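Local structure of 3-hydroxyisobutyryl-CoA hydrolase (Mycobacterium thermoresistibile, 4HDT) at residues E16-L21 with A201-D205; L33-T39 with R89-E94; Y108-G114 with V129-T135; G144-I148 with D304-I309; T263-I267 with W322-L327. The protein probably hydrolyses 3-hydroxy-2-methylpropanoyl-CoA to 3-hydroxy-2-methylpropanoate and free CoA, as a crotonase-like member of the enoyl-CoA hydratase/isomerase family. One frame throughout, in Å; residues are numbered along the deposited sequence.

Contact 1 (E16-L21 with A201-D205)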
# COMPACT_ATOMS: atom_id res chain seq x y z
N GLU A 16 -10.40 8.00 -23.80
CA GLU A 16 -11.05 7.19 -24.81
C GLU A 16 -12.38 6.63 -24.29
O GLU A 16 -12.47 6.12 -23.17
CB GLU A 16 -10.13 6.06 -25.20
CG GLU A 16 -10.43 5.53 -26.58
CD GLU A 16 -9.39 4.55 -27.05
OE1 GLU A 16 -9.14 3.57 -26.34
OE2 GLU A 16 -8.85 4.77 -28.15
N GLY A 17 -13.43 6.78 -25.10
CA GLY A 17 -14.76 6.33 -24.70
C GLY A 17 -15.28 6.97 -23.44
O GLY A 17 -16.00 6.36 -22.70
N GLY A 18 -14.86 8.21 -23.19
CA GLY A 18 -15.25 8.88 -21.99
C GLY A 18 -14.48 8.45 -20.75
O GLY A 18 -14.78 8.92 -19.66
N VAL A 19 -13.46 7.61 -20.92
CA VAL A 19 -12.64 7.14 -19.81
C VAL A 19 -11.26 7.79 -19.85
O VAL A 19 -10.55 7.72 -20.86
CB VAL A 19 -12.48 5.61 -19.87
CG1 VAL A 19 -11.72 5.09 -18.64
CG2 VAL A 19 -13.82 4.96 -19.98
N GLY A 20 -10.91 8.45 -18.76
CA GLY A 20 -9.57 8.96 -18.54
C GLY A 20 -8.63 7.81 -18.19
O GLY A 20 -8.80 7.16 -17.16
N LEU A 21 -7.63 7.61 -19.03
CA LEU A 21 -6.70 6.47 -18.90
C LEU A 21 -5.39 6.96 -18.34
O LEU A 21 -4.76 7.89 -18.89
CB LEU A 21 -6.49 5.81 -20.26
CG LEU A 21 -7.77 5.42 -20.99
CD1 LEU A 21 -7.46 5.12 -22.45
CD2 LEU A 21 -8.43 4.25 -20.30
N ALA A 201 -13.67 -3.42 -22.57
CA ALA A 201 -15.13 -3.32 -22.32
C ALA A 201 -15.50 -2.10 -21.47
O ALA A 201 -16.56 -1.52 -21.66
CB ALA A 201 -15.67 -4.59 -21.68
N VAL A 202 -14.64 -1.71 -20.53
CA VAL A 202 -14.85 -0.49 -19.73
C VAL A 202 -14.91 0.71 -20.67
O VAL A 202 -15.78 1.56 -20.58
CB VAL A 202 -13.72 -0.26 -18.69
CG1 VAL A 202 -13.84 1.10 -18.01
CG2 VAL A 202 -13.70 -1.38 -17.65
N ILE A 203 -13.99 0.72 -21.62
CA ILE A 203 -13.90 1.81 -22.56
C ILE A 203 -15.08 1.82 -23.55
O ILE A 203 -15.56 2.88 -23.94
CB ILE A 203 -12.56 1.74 -23.32
CG1 ILE A 203 -11.40 2.06 -22.36
CG2 ILE A 203 -12.53 2.71 -24.51
CD1 ILE A 203 -10.03 1.64 -22.87
N ALA A 204 -15.54 0.64 -23.93
CA ALA A 204 -16.54 0.52 -25.00
C ALA A 204 -17.97 0.49 -24.45
O ALA A 204 -18.86 1.14 -24.99
CB ALA A 204 -16.25 -0.73 -25.82
N ASP A 205 -18.17 -0.27 -23.36
CA ASP A 205 -19.52 -0.56 -22.83
C ASP A 205 -19.78 -0.01 -21.42
O ASP A 205 -20.93 0.01 -20.96
CB ASP A 205 -19.74 -2.08 -22.82
CG ASP A 205 -19.34 -2.74 -24.12
OD1 ASP A 205 -19.72 -2.20 -25.17
OD2 ASP A 205 -18.61 -3.78 -24.08
O HOH W 1 -16.94 4.08 -21.45

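Contact 2 (L33-T39 with R89-E94). With ZN (zinc ion), chain D; ACT (acetate ion), chain H.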
# COMPACT_ATOMS: atom_id res chain seq x y z
N LEU A 33 6.91 4.23 -8.57
CA LEU A 33 6.43 5.62 -8.69
C LEU A 33 7.53 6.62 -8.40
O LEU A 33 8.21 6.55 -7.37
CB LEU A 33 5.31 5.92 -7.68
CG LEU A 33 4.11 5.02 -7.76
CD1 LEU A 33 3.13 5.45 -6.66
CD2 LEU A 33 3.45 5.15 -9.11
N THR A 34 7.63 7.59 -9.29
CA THR A 34 8.48 8.76 -9.08
C THR A 34 7.59 9.93 -8.66
O THR A 34 6.35 9.89 -8.77
CB THR A 34 9.18 9.17 -10.39
OG1 THR A 34 8.20 9.55 -11.35
CG2 THR A 34 10.06 8.05 -10.96
N HIS A 35 8.24 11.00 -8.25
CA HIS A 35 7.49 12.18 -7.85
C HIS A 35 6.75 12.72 -9.08
O HIS A 35 5.59 13.15 -9.01
CB HIS A 35 8.47 13.17 -7.25
CG HIS A 35 7.81 14.34 -6.61
ND1 HIS A 35 8.50 15.42 -6.13
CD2 HIS A 35 6.50 14.56 -6.33
CE1 HIS A 35 7.65 16.28 -5.61
NE2 HIS A 35 6.43 15.77 -5.70
N GLY A 36 7.42 12.69 -10.23
CA GLY A 36 6.79 13.10 -11.48
C GLY A 36 5.53 12.34 -11.85
O GLY A 36 4.54 12.93 -12.31
N MET A 37 5.54 11.04 -11.63
CA MET A 37 4.36 10.23 -11.93
C MET A 37 3.19 10.60 -11.02
O MET A 37 2.03 10.68 -11.48
CB MET A 37 4.70 8.73 -11.81
CG MET A 37 5.70 8.24 -12.85
SD MET A 37 6.52 6.68 -12.47
CE MET A 37 5.20 5.48 -12.66
N VAL A 38 3.49 10.73 -9.73
CA VAL A 38 2.49 11.21 -8.75
C VAL A 38 1.88 12.55 -9.17
O VAL A 38 0.65 12.70 -9.19
CB VAL A 38 3.11 11.24 -7.34
CG1 VAL A 38 2.32 12.09 -6.37
CG2 VAL A 38 3.29 9.81 -6.83
N THR A 39 2.71 13.52 -9.55
CA THR A 39 2.14 14.83 -9.91
C THR A 39 1.33 14.79 -11.23
O THR A 39 0.33 15.47 -11.35
CB THR A 39 3.25 15.90 -9.94
OG1 THR A 39 4.28 15.48 -10.82
CG2 THR A 39 3.82 16.07 -8.61
N ARG A 89 8.55 16.08 0.30
CA ARG A 89 7.70 16.66 -0.70
C ARG A 89 6.97 15.58 -1.48
O ARG A 89 5.80 15.73 -1.83
CB ARG A 89 8.49 17.53 -1.65
CG ARG A 89 7.58 18.31 -2.60
CD ARG A 89 6.65 19.30 -1.87
NE ARG A 89 5.41 19.48 -2.61
CZ ARG A 89 4.46 20.38 -2.34
NH1 ARG A 89 4.61 21.26 -1.34
NH2 ARG A 89 3.35 20.43 -3.10
N PHE A 90 7.69 14.50 -1.79
CA PHE A 90 7.09 13.36 -2.50
C PHE A 90 5.89 12.84 -1.69
O PHE A 90 4.80 12.66 -2.23
CB PHE A 90 8.13 12.24 -2.74
CG PHE A 90 7.53 10.95 -3.25
CD1 PHE A 90 7.09 10.84 -4.55
CD2 PHE A 90 7.37 9.89 -2.40
CE1 PHE A 90 6.54 9.67 -5.04
CE2 PHE A 90 6.80 8.71 -2.85
CZ PHE A 90 6.36 8.61 -4.18
N TRP A 91 6.12 12.58 -0.42
CA TRP A 91 5.05 12.02 0.43
C TRP A 91 3.90 13.01 0.56
O TRP A 91 2.74 12.61 0.58
CB TRP A 91 5.60 11.65 1.79
CG TRP A 91 6.47 10.46 1.82
CD1 TRP A 91 6.35 9.36 1.05
CD2 TRP A 91 7.58 10.24 2.67
NE1 TRP A 91 7.32 8.45 1.36
CE2 TRP A 91 8.10 8.97 2.36
CE3 TRP A 91 8.20 10.98 3.67
CZ2 TRP A 91 9.22 8.41 3.04
CZ3 TRP A 91 9.30 10.44 4.36
CH2 TRP A 91 9.81 9.18 4.03
N PHE A 92 4.21 14.29 0.69
CA PHE A 92 3.17 15.32 0.76
C PHE A 92 2.23 15.23 -0.46
O PHE A 92 1.02 15.14 -0.33
CB PHE A 92 3.83 16.70 0.89
CG PHE A 92 2.92 17.80 1.31
CD1 PHE A 92 2.23 18.55 0.40
CD2 PHE A 92 2.80 18.13 2.65
CE1 PHE A 92 1.39 19.60 0.79
CE2 PHE A 92 1.97 19.15 3.06
CZ PHE A 92 1.26 19.87 2.14
N ASP A 93 2.79 15.22 -1.66
CA ASP A 93 2.03 15.13 -2.89
C ASP A 93 1.38 13.75 -3.07
O ASP A 93 0.24 13.64 -3.52
CB ASP A 93 2.92 15.46 -4.09
CG ASP A 93 3.28 16.94 -4.18
OD1 ASP A 93 2.52 17.83 -3.66
OD2 ASP A 93 4.34 17.26 -4.80
N GLU A 94 2.10 12.70 -2.69
CA GLU A 94 1.57 11.35 -2.85
C GLU A 94 0.37 11.10 -1.95
O GLU A 94 -0.64 10.57 -2.40
CB GLU A 94 2.64 10.30 -2.55
CG GLU A 94 2.19 8.86 -2.80
CD GLU A 94 3.24 7.86 -2.40
OE1 GLU A 94 3.89 8.11 -1.37
OE2 GLU A 94 3.41 6.83 -3.08
ZN ZN D . 10.43 16.21 -6.23
C ACT H . 10.67 10.20 -5.55
O ACT H . 10.80 10.49 -6.79
OXT ACT H . 10.96 11.02 -4.65
CH3 ACT H . 10.24 8.83 -5.11

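Contact 3 (Y108-G114 with V129-T135)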
# COMPACT_ATOMS: atom_id res chain seq x y z
N TYR A 108 -13.49 5.24 -10.42
CA TYR A 108 -12.03 5.14 -10.53
C TYR A 108 -11.78 3.63 -10.45
O TYR A 108 -11.93 3.00 -9.38
CB TYR A 108 -11.33 5.91 -9.41
CG TYR A 108 -9.80 5.88 -9.40
CD1 TYR A 108 -9.11 4.78 -8.94
CD2 TYR A 108 -9.05 7.00 -9.79
CE1 TYR A 108 -7.72 4.76 -8.89
CE2 TYR A 108 -7.69 6.98 -9.76
CZ TYR A 108 -7.01 5.88 -9.28
OH TYR A 108 -5.62 5.86 -9.22
N VAL A 109 -11.39 3.09 -11.59
CA VAL A 109 -11.19 1.67 -11.77
C VAL A 109 -9.70 1.39 -11.71
O VAL A 109 -8.91 2.00 -12.43
CB VAL A 109 -11.73 1.22 -13.15
CG1 VAL A 109 -11.52 -0.26 -13.36
CG2 VAL A 109 -13.20 1.63 -13.35
N SER A 110 -9.27 0.51 -10.81
CA SER A 110 -7.83 0.21 -10.74
C SER A 110 -7.62 -1.24 -11.08
O SER A 110 -8.40 -2.12 -10.64
CB SER A 110 -7.26 0.51 -9.41
OG SER A 110 -7.96 -0.19 -8.39
N ILE A 111 -6.64 -1.49 -11.93
CA ILE A 111 -6.29 -2.86 -12.35
C ILE A 111 -5.06 -3.33 -11.60
O ILE A 111 -3.92 -3.18 -12.04
CB ILE A 111 -6.07 -2.99 -13.88
CG1 ILE A 111 -7.21 -2.34 -14.68
CG2 ILE A 111 -5.84 -4.45 -14.26
CD1 ILE A 111 -8.55 -2.95 -14.44
N MET A 112 -5.32 -3.89 -10.42
CA MET A 112 -4.27 -4.31 -9.50
C MET A 112 -3.90 -5.76 -9.82
O MET A 112 -4.05 -6.69 -9.02
CB MET A 112 -4.77 -4.10 -8.05
CG MET A 112 -4.85 -2.62 -7.66
SD MET A 112 -5.21 -2.34 -5.93
CE MET A 112 -6.92 -2.79 -5.96
N ASP A 113 -3.33 -5.91 -11.00
CA ASP A 113 -2.86 -7.16 -11.57
C ASP A 113 -1.41 -7.38 -11.17
O ASP A 113 -0.66 -6.44 -10.92
CB ASP A 113 -2.98 -7.02 -13.07
CG ASP A 113 -2.47 -8.20 -13.82
OD1 ASP A 113 -2.79 -9.34 -13.53
OD2 ASP A 113 -1.72 -7.95 -14.78
N GLY A 114 -1.02 -8.63 -11.02
CA GLY A 114 0.37 -8.94 -10.73
C GLY A 114 0.92 -8.32 -9.45
O GLY A 114 0.21 -8.18 -8.44
N VAL A 129 -13.64 1.09 -7.87
CA VAL A 129 -13.82 -0.15 -8.64
C VAL A 129 -12.46 -0.85 -8.74
O VAL A 129 -11.71 -0.70 -9.73
CB VAL A 129 -14.42 0.06 -10.03
CG1 VAL A 129 -14.79 -1.28 -10.65
CG2 VAL A 129 -15.66 0.92 -9.95
N ARG A 130 -12.17 -1.65 -7.72
CA ARG A 130 -10.82 -2.20 -7.52
C ARG A 130 -10.78 -3.64 -7.98
O ARG A 130 -11.49 -4.48 -7.42
CB ARG A 130 -10.45 -2.11 -6.05
CG ARG A 130 -10.43 -0.65 -5.51
CD ARG A 130 -10.30 -0.56 -4.02
NE ARG A 130 -11.43 -1.22 -3.34
CZ ARG A 130 -11.43 -1.51 -2.05
NH1 ARG A 130 -10.42 -1.13 -1.28
NH2 ARG A 130 -12.44 -2.18 -1.50
N VAL A 131 -10.00 -3.87 -9.01
CA VAL A 131 -9.97 -5.20 -9.68
C VAL A 131 -8.64 -5.89 -9.40
O VAL A 131 -7.55 -5.28 -9.53
CB VAL A 131 -10.15 -5.04 -11.20
CG1 VAL A 131 -10.07 -6.39 -11.91
CG2 VAL A 131 -11.47 -4.30 -11.53
N VAL A 132 -8.73 -7.13 -8.95
CA VAL A 132 -7.55 -7.99 -8.81
C VAL A 132 -7.71 -9.21 -9.68
O VAL A 132 -8.79 -9.45 -10.24
CB VAL A 132 -7.29 -8.41 -7.34
CG1 VAL A 132 -6.77 -7.23 -6.51
CG2 VAL A 132 -8.55 -8.97 -6.72
N THR A 133 -6.62 -9.97 -9.87
CA THR A 133 -6.63 -11.07 -10.82
C THR A 133 -6.02 -12.31 -10.18
O THR A 133 -5.63 -12.29 -9.00
CB THR A 133 -5.77 -10.75 -12.07
OG1 THR A 133 -4.36 -10.79 -11.69
CG2 THR A 133 -6.10 -9.40 -12.66
N ASP A 134 -5.88 -13.37 -10.97
CA ASP A 134 -5.26 -14.58 -10.48
C ASP A 134 -3.73 -14.50 -10.35
O ASP A 134 -3.11 -15.48 -9.89
CB ASP A 134 -5.67 -15.79 -11.31
CG ASP A 134 -5.47 -15.61 -12.79
OD1 ASP A 134 -5.15 -14.48 -13.21
OD2 ASP A 134 -5.63 -16.61 -13.54
N THR A 135 -3.13 -13.40 -10.80
CA THR A 135 -1.67 -13.22 -10.64
C THR A 135 -1.35 -12.19 -9.59
O THR A 135 -0.17 -11.92 -9.31
CB THR A 135 -1.00 -12.78 -11.97
OG1 THR A 135 -1.47 -11.45 -12.30
CG2 THR A 135 -1.33 -13.78 -13.08

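Contact 4 (G144-I148 with D304-I309)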
# COMPACT_ATOMS: atom_id res chain seq x y z
N GLY A 144 10.27 -4.54 6.20
CA GLY A 144 11.45 -5.16 5.68
C GLY A 144 12.55 -4.19 5.26
O GLY A 144 13.72 -4.63 5.05
N ILE A 145 12.19 -2.92 5.11
CA ILE A 145 13.21 -1.88 4.83
C ILE A 145 13.26 -0.85 5.95
O ILE A 145 13.74 0.29 5.75
CB ILE A 145 13.01 -1.20 3.44
CG1 ILE A 145 11.60 -0.60 3.26
CG2 ILE A 145 13.34 -2.19 2.31
CD1 ILE A 145 11.52 0.50 2.20
N GLY A 146 12.78 -1.19 7.14
CA GLY A 146 12.83 -0.24 8.24
C GLY A 146 11.84 0.90 8.16
O GLY A 146 12.05 1.93 8.82
N PHE A 147 10.77 0.69 7.40
CA PHE A 147 9.74 1.71 7.14
C PHE A 147 8.43 1.18 7.67
O PHE A 147 8.34 0.01 8.17
CB PHE A 147 9.74 2.06 5.63
CG PHE A 147 8.97 3.29 5.23
CD1 PHE A 147 9.24 4.53 5.75
CD2 PHE A 147 8.02 3.20 4.21
CE1 PHE A 147 8.55 5.65 5.29
CE2 PHE A 147 7.35 4.31 3.73
CZ PHE A 147 7.56 5.53 4.31
N ILE A 148 7.38 2.00 7.60
CA ILE A 148 6.06 1.68 8.13
C ILE A 148 5.07 1.85 6.99
O ILE A 148 5.17 2.84 6.25
CB ILE A 148 5.72 2.58 9.34
CG1 ILE A 148 6.72 2.38 10.51
CG2 ILE A 148 4.29 2.36 9.81
CD1 ILE A 148 7.98 3.19 10.46
N ASP A 304 17.37 2.70 10.73
CA ASP A 304 16.88 1.53 10.03
C ASP A 304 16.34 1.79 8.63
O ASP A 304 16.38 0.93 7.78
CB ASP A 304 15.84 0.77 10.86
CG ASP A 304 16.47 -0.11 11.93
OD1 ASP A 304 17.72 -0.04 12.13
OD2 ASP A 304 15.73 -0.90 12.56
N LEU A 305 15.78 2.97 8.37
CA LEU A 305 15.31 3.26 7.02
C LEU A 305 16.47 3.19 6.02
O LEU A 305 16.38 2.52 4.98
CB LEU A 305 14.61 4.61 6.94
CG LEU A 305 14.05 4.92 5.55
CD1 LEU A 305 12.99 3.93 5.11
CD2 LEU A 305 13.55 6.35 5.50
N VAL A 306 17.59 3.82 6.34
CA VAL A 306 18.75 3.82 5.45
C VAL A 306 19.36 2.42 5.31
O VAL A 306 19.64 1.94 4.21
CB VAL A 306 19.77 4.88 5.94
CG1 VAL A 306 21.10 4.75 5.21
CG2 VAL A 306 19.17 6.26 5.79
N GLU A 307 19.54 1.75 6.45
CA GLU A 307 20.09 0.42 6.50
C GLU A 307 19.19 -0.55 5.73
O GLU A 307 19.67 -1.41 4.98
CB GLU A 307 20.29 -0.00 7.95
CG GLU A 307 20.76 -1.44 8.15
CD GLU A 307 22.11 -1.78 7.58
OE1 GLU A 307 22.81 -0.93 7.04
OE2 GLU A 307 22.51 -2.95 7.69
N GLY A 308 17.87 -0.45 5.98
CA GLY A 308 16.91 -1.32 5.32
C GLY A 308 16.91 -1.19 3.81
O GLY A 308 16.99 -2.18 3.07
N ILE A 309 16.87 0.03 3.31
CA ILE A 309 16.87 0.22 1.88
C ILE A 309 18.23 -0.17 1.32
O ILE A 309 18.31 -0.77 0.25
CB ILE A 309 16.54 1.65 1.50
CG1 ILE A 309 15.09 2.02 1.90
CG2 ILE A 309 16.79 1.90 0.02
CD1 ILE A 309 14.78 3.49 1.75
O HOH W 2 16.25 -4.70 3.92

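Contact 5 (T263-I267 with W322-L327)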
# COMPACT_ATOMS: atom_id res chain seq x y z
N THR A 263 12.71 -11.37 11.09
CA THR A 263 13.70 -10.74 10.20
C THR A 263 13.51 -9.23 10.00
O THR A 263 14.38 -8.60 9.38
CB THR A 263 13.71 -11.35 8.78
OG1 THR A 263 12.51 -11.00 8.05
CG2 THR A 263 13.96 -12.89 8.83
N ARG A 264 12.42 -8.67 10.51
CA ARG A 264 12.05 -7.30 10.18
C ARG A 264 12.62 -6.35 11.20
O ARG A 264 13.10 -6.75 12.28
CB ARG A 264 10.53 -7.15 10.10
CG ARG A 264 9.79 -8.09 9.20
CD ARG A 264 10.39 -8.14 7.82
NE ARG A 264 9.50 -8.77 6.87
CZ ARG A 264 9.80 -8.98 5.59
NH1 ARG A 264 11.01 -8.71 5.11
NH2 ARG A 264 8.91 -9.50 4.78
N SER A 265 12.66 -5.07 10.84
CA SER A 265 13.20 -4.06 11.73
C SER A 265 12.43 -4.00 13.03
O SER A 265 11.20 -3.76 12.98
CB SER A 265 13.14 -2.69 11.02
OG SER A 265 13.20 -1.61 11.92
N PRO A 266 13.10 -4.17 14.21
CA PRO A 266 12.35 -4.05 15.49
C PRO A 266 11.60 -2.73 15.69
O PRO A 266 10.42 -2.75 16.03
CB PRO A 266 13.43 -4.27 16.55
CG PRO A 266 14.36 -5.25 15.87
CD PRO A 266 14.43 -4.76 14.43
N ILE A 267 12.24 -1.60 15.40
CA ILE A 267 11.57 -0.32 15.59
C ILE A 267 10.42 -0.17 14.58
O ILE A 267 9.32 0.22 14.95
CB ILE A 267 12.53 0.89 15.58
CG1 ILE A 267 11.81 2.17 16.01
CG2 ILE A 267 13.17 1.06 14.21
CD1 ILE A 267 11.20 2.13 17.39
N TRP A 322 19.94 -4.26 11.96
CA TRP A 322 19.01 -3.32 12.51
C TRP A 322 19.54 -2.78 13.83
O TRP A 322 20.22 -3.48 14.60
CB TRP A 322 17.66 -3.99 12.78
CG TRP A 322 16.98 -4.64 11.60
CD1 TRP A 322 16.53 -5.94 11.54
CD2 TRP A 322 16.54 -4.02 10.40
NE1 TRP A 322 15.88 -6.17 10.37
CE2 TRP A 322 15.86 -5.00 9.64
CE3 TRP A 322 16.68 -2.73 9.86
CZ2 TRP A 322 15.31 -4.74 8.38
CZ3 TRP A 322 16.13 -2.47 8.61
CH2 TRP A 322 15.45 -3.47 7.88
N ARG A 323 19.17 -1.54 14.12
CA ARG A 323 19.57 -0.86 15.35
C ARG A 323 18.39 0.01 15.80
O ARG A 323 18.04 0.95 15.09
CB ARG A 323 20.83 -0.01 15.06
N PRO A 324 17.74 -0.31 16.95
CA PRO A 324 18.02 -1.42 17.86
C PRO A 324 17.88 -2.80 17.24
O PRO A 324 16.99 -3.03 16.42
CB PRO A 324 16.98 -1.25 18.98
CG PRO A 324 15.91 -0.43 18.37
CD PRO A 324 16.58 0.48 17.40
N ALA A 325 18.72 -3.72 17.70
CA ALA A 325 18.80 -5.03 17.08
C ALA A 325 17.71 -5.97 17.58
O ALA A 325 17.43 -6.97 16.95
CB ALA A 325 20.17 -5.65 17.32
N THR A 326 17.13 -5.66 18.73
CA THR A 326 16.11 -6.55 19.32
C THR A 326 14.91 -5.73 19.76
O THR A 326 15.05 -4.56 20.11
CB THR A 326 16.67 -7.31 20.54
OG1 THR A 326 16.95 -6.40 21.63
CG2 THR A 326 17.94 -8.02 20.19
N LEU A 327 13.74 -6.37 19.78
CA LEU A 327 12.53 -5.74 20.30
C LEU A 327 12.65 -5.31 21.76
O LEU A 327 12.08 -4.32 22.16
CB LEU A 327 11.34 -6.68 20.14
CG LEU A 327 10.91 -6.88 18.70
CD1 LEU A 327 10.06 -8.13 18.57
CD2 LEU A 327 10.09 -5.69 18.21
O HOH W 3 15.10 -1.41 15.19

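Contact 1 (E16-L21 with A201-D205)
A type I' turn from Glu-16 to Val-19 closes the N-terminal beta hairpin of this crotonase-like fold, and residues 201-205 of helix 195-205 pack against it. Glu-16 N donates to Val-19 O at 3.0 Å and Val-19 N to Glu-16 O at 2.9 Å, setting the tight reversal, with Gly-17 and Gly-18 both at positive phi. Ile-203 is the main side chain of the helix here. Its m chi1 and extended chi2 send CD1 to 4.0 Å from Leu-21 CD2, while its CG2 lies 3.7 Å from Glu-16 O and 3.9 Å from Glu-16 OE1. Leu-21 sets off sideways from the strand, and its m,t rotamer carries CD2 over to the isoleucine. Val-19, with chi1 at t, points toward the helix, and its CG2 sits 4.3 Å from Val-202 CG1 and 4.5 Å from Ile-203 CG1. On the sheet side Val-19 and Leu-21 also touch Leu-58 of the next strand. Gly-17 CA comes within 3.6 Å of Ile-203 O, so close that a CB there would collide with that carbonyl. With no direct hydrogen bond between the segments, a water lies between them, 2.8 Å from Gly-17 O and 2.9 Å from Val-202 O.

Contact 2 (L33-T39 with R89-E94)
Helices 35-39 and 89-94 run nearly parallel here, their short axes 23° apart and 9.6 Å at closest approach, with His-35 beside Phe-90 and Val-38 beside Glu-94. The first helix starts at Thr-34, its N-cap: Thr-34 OG1 accepts from Met-37 N at 3.1 Å, and a weak bond from Thr-34 N to Met-37 SD (3.5 Å) completes a capping box. Between the helices, Val-38 fills the gap, its CG2 3.7 Å from Phe-90 CE1 and its CG1 3.7 Å from Glu-94 CA. The Phe-90 ring turns an edge toward the His-35 imidazole in an offset edge-to-face pair, planes at 89°, and Phe-90 CA lies over the imidazole face in a CH-pi contact. The same imidazole is a zinc ligand: His-35 ND1 binds the ion at 2.1 Å, joined by Glu-86 from the start of the second helix. The other ring nitrogen, His-35 NE2, donates to Asp-93 OD2 at 2.7 Å, a His-carboxylate hydrogen bond. Asp-93 in turn is held by Arg-89 one helical turn earlier, through a salt bridge of 2.8 Å from Arg-89 NH2 to Asp-93 OD1. An acetate, probably from the crystallisation liquor, accepts from His-35 N at 3.0 Å and lies over one face of the Phe-90 ring.

Contact 3 (Y108-G114 with V129-T135)
Tyr-108 opens the pairing by accepting from Val-129 N through its backbone O at 3.0 Å, while its hydroxyl bonds to the carbonyl of Val-123. Val-109 sits level with Val-129, its CA 3.2 Å from Val-129 O in a CA-H...O contact and its CG2 3.9 Å from Val-129 CB. Ser-110 then bonds both ways, N to Val-129 O at 2.9 Å and O from Val-131 N at 2.9 Å; its OG bonds to Gly-124 O on the opposite sheet face. This alternation is that of parallel neighbours in the central sheet of the crotonase-like fold, linked by a crossover that includes helix 119-124. Val-109, Ile-111, Val-129 and Val-131 share one face, covered by helices 195-205 and 207-214; Ile-111 CD1 reaches Val-131 CB at 4.2 Å. On the other face Met-112 covers Arg-130, CE to CB 3.6 Å, and Arg-130 reaches onward to the carbonyl of Gly-184 and a salt bridge with Asp-187. Met-112 N donates to Val-131 O at 2.8 Å, after which an inverse gamma turn centred on Met-112 bends the strand. Asp-113 OD1 accepts from Thr-133 OG1 at 2.8 Å and also bonds His-192, a zinc ligand. Thr-133 OG1 itself accepts from Thr-135 N at 3.0 Å, an ST turn. Gly-114, at positive phi, donates weakly through N to Thr-135 OG1 at 3.1 Å.

Contact 4 (G144-I148 with D304-I309)
Glycines let a loop of this crotonase-like chain lie directly on a helix: residues 144-148, between strand 137-139 and helix 153-158, press against helix 303-313 in the C-terminal helical part. Asp-304 presents its carbonyl O to Gly-146 CA at 3.8 Å; a CB on Gly-146 would strike that oxygen. The carboxylate of Asp-304 turns elsewhere, to Ser-265. Leu-305 follows with two contacts: its CA meets Ile-145 O at 3.6 Å in a CA-H...O contact, and its CD1 packs on Phe-147 CB at 3.8 Å. Beyond, the ring of Phe-147 meets that of Trp-91. One turn later Gly-308 makes the closest CA-CA approach, 3.8 Å between its CA and Ile-145 CA, and adds a second CA-H...O contact to Ile-145 O at 3.6 Å. A side chain at Gly-308 would clash with that same carbonyl. Ile-309 finishes the apolar side, its CG1 3.9 Å from Ile-145 CD1. One water donates to both Gly-144 O and Gly-308 O, at 2.8 Å each.

Contact 5 (T263-I267 with W322-L327)
Pro-266, in the first turn of helix 266-279, is the apolar centre, with residues 322-327 curving around it. Its CD lies 3.7 Å from Trp-322 CB, its CG 3.5 Å from Pro-324 O and 3.7 Å from Ala-325 O, and its CB 4.0 Å from Leu-327 CD2. Leu-327 extends the apolar patch to Val-239 and Ile-243 of helix 239-249. The peptide before Pro-324 is cis, where the segment bends round Pro-266, and Ile-267 CB meets Pro-324 CD more loosely at 4.5 Å. Beside the proline, the Trp-322 indole lies flat against the backbone leading into the helix: Ser-265 CA stands over the five-membered ring, 3.5 Å from its centroid and 9° off the normal, a CH-pi contact, and Ser-265 CB is 3.7 Å from Trp-322 CD2. At the ring edge Trp-322 NE1 donates to Thr-263 O at 3.0 Å with a nearly straight angle of 168°. Ser-265 is the N-cap; its OG bonds to Ala-268 N and to Asp-304. A water accepts from Ile-267 N at 2.9 Å and donates to Pro-324 O at 2.8 Å, using an amide in the first helical turn. Apolar cover on the proline and indole, together with one direct and one water-mediated hydrogen bond, thus fixes the irregular 322-327 segment to the beginning of a helix without any salt bridge between them.

In the fold
Contacts 1 and 3 both reach the six-stranded mixed sheet, their centres about 16 Å apart, and share helix 195-205, which covers side chains in each. Along the chain, contacts 2 and 3 are nested in that order inside the loop closed by contact 1. Contacts 2 and 3 have centres about 22 Å apart, with helix 85-103 leading into strand 108-112. Contacts 4 and 5 alternate along the sequence, have centres about 10 Å apart, and meet directly where Asp-304 probably bonds Ser-265 and Arg-323. Contact 4 also touches contact 2, where Phe-147 CZ lies 3.6 Å from Trp-91 CZ2. The later helices are thereby tied back to the core, across the chain's centre from contacts 1 and 3.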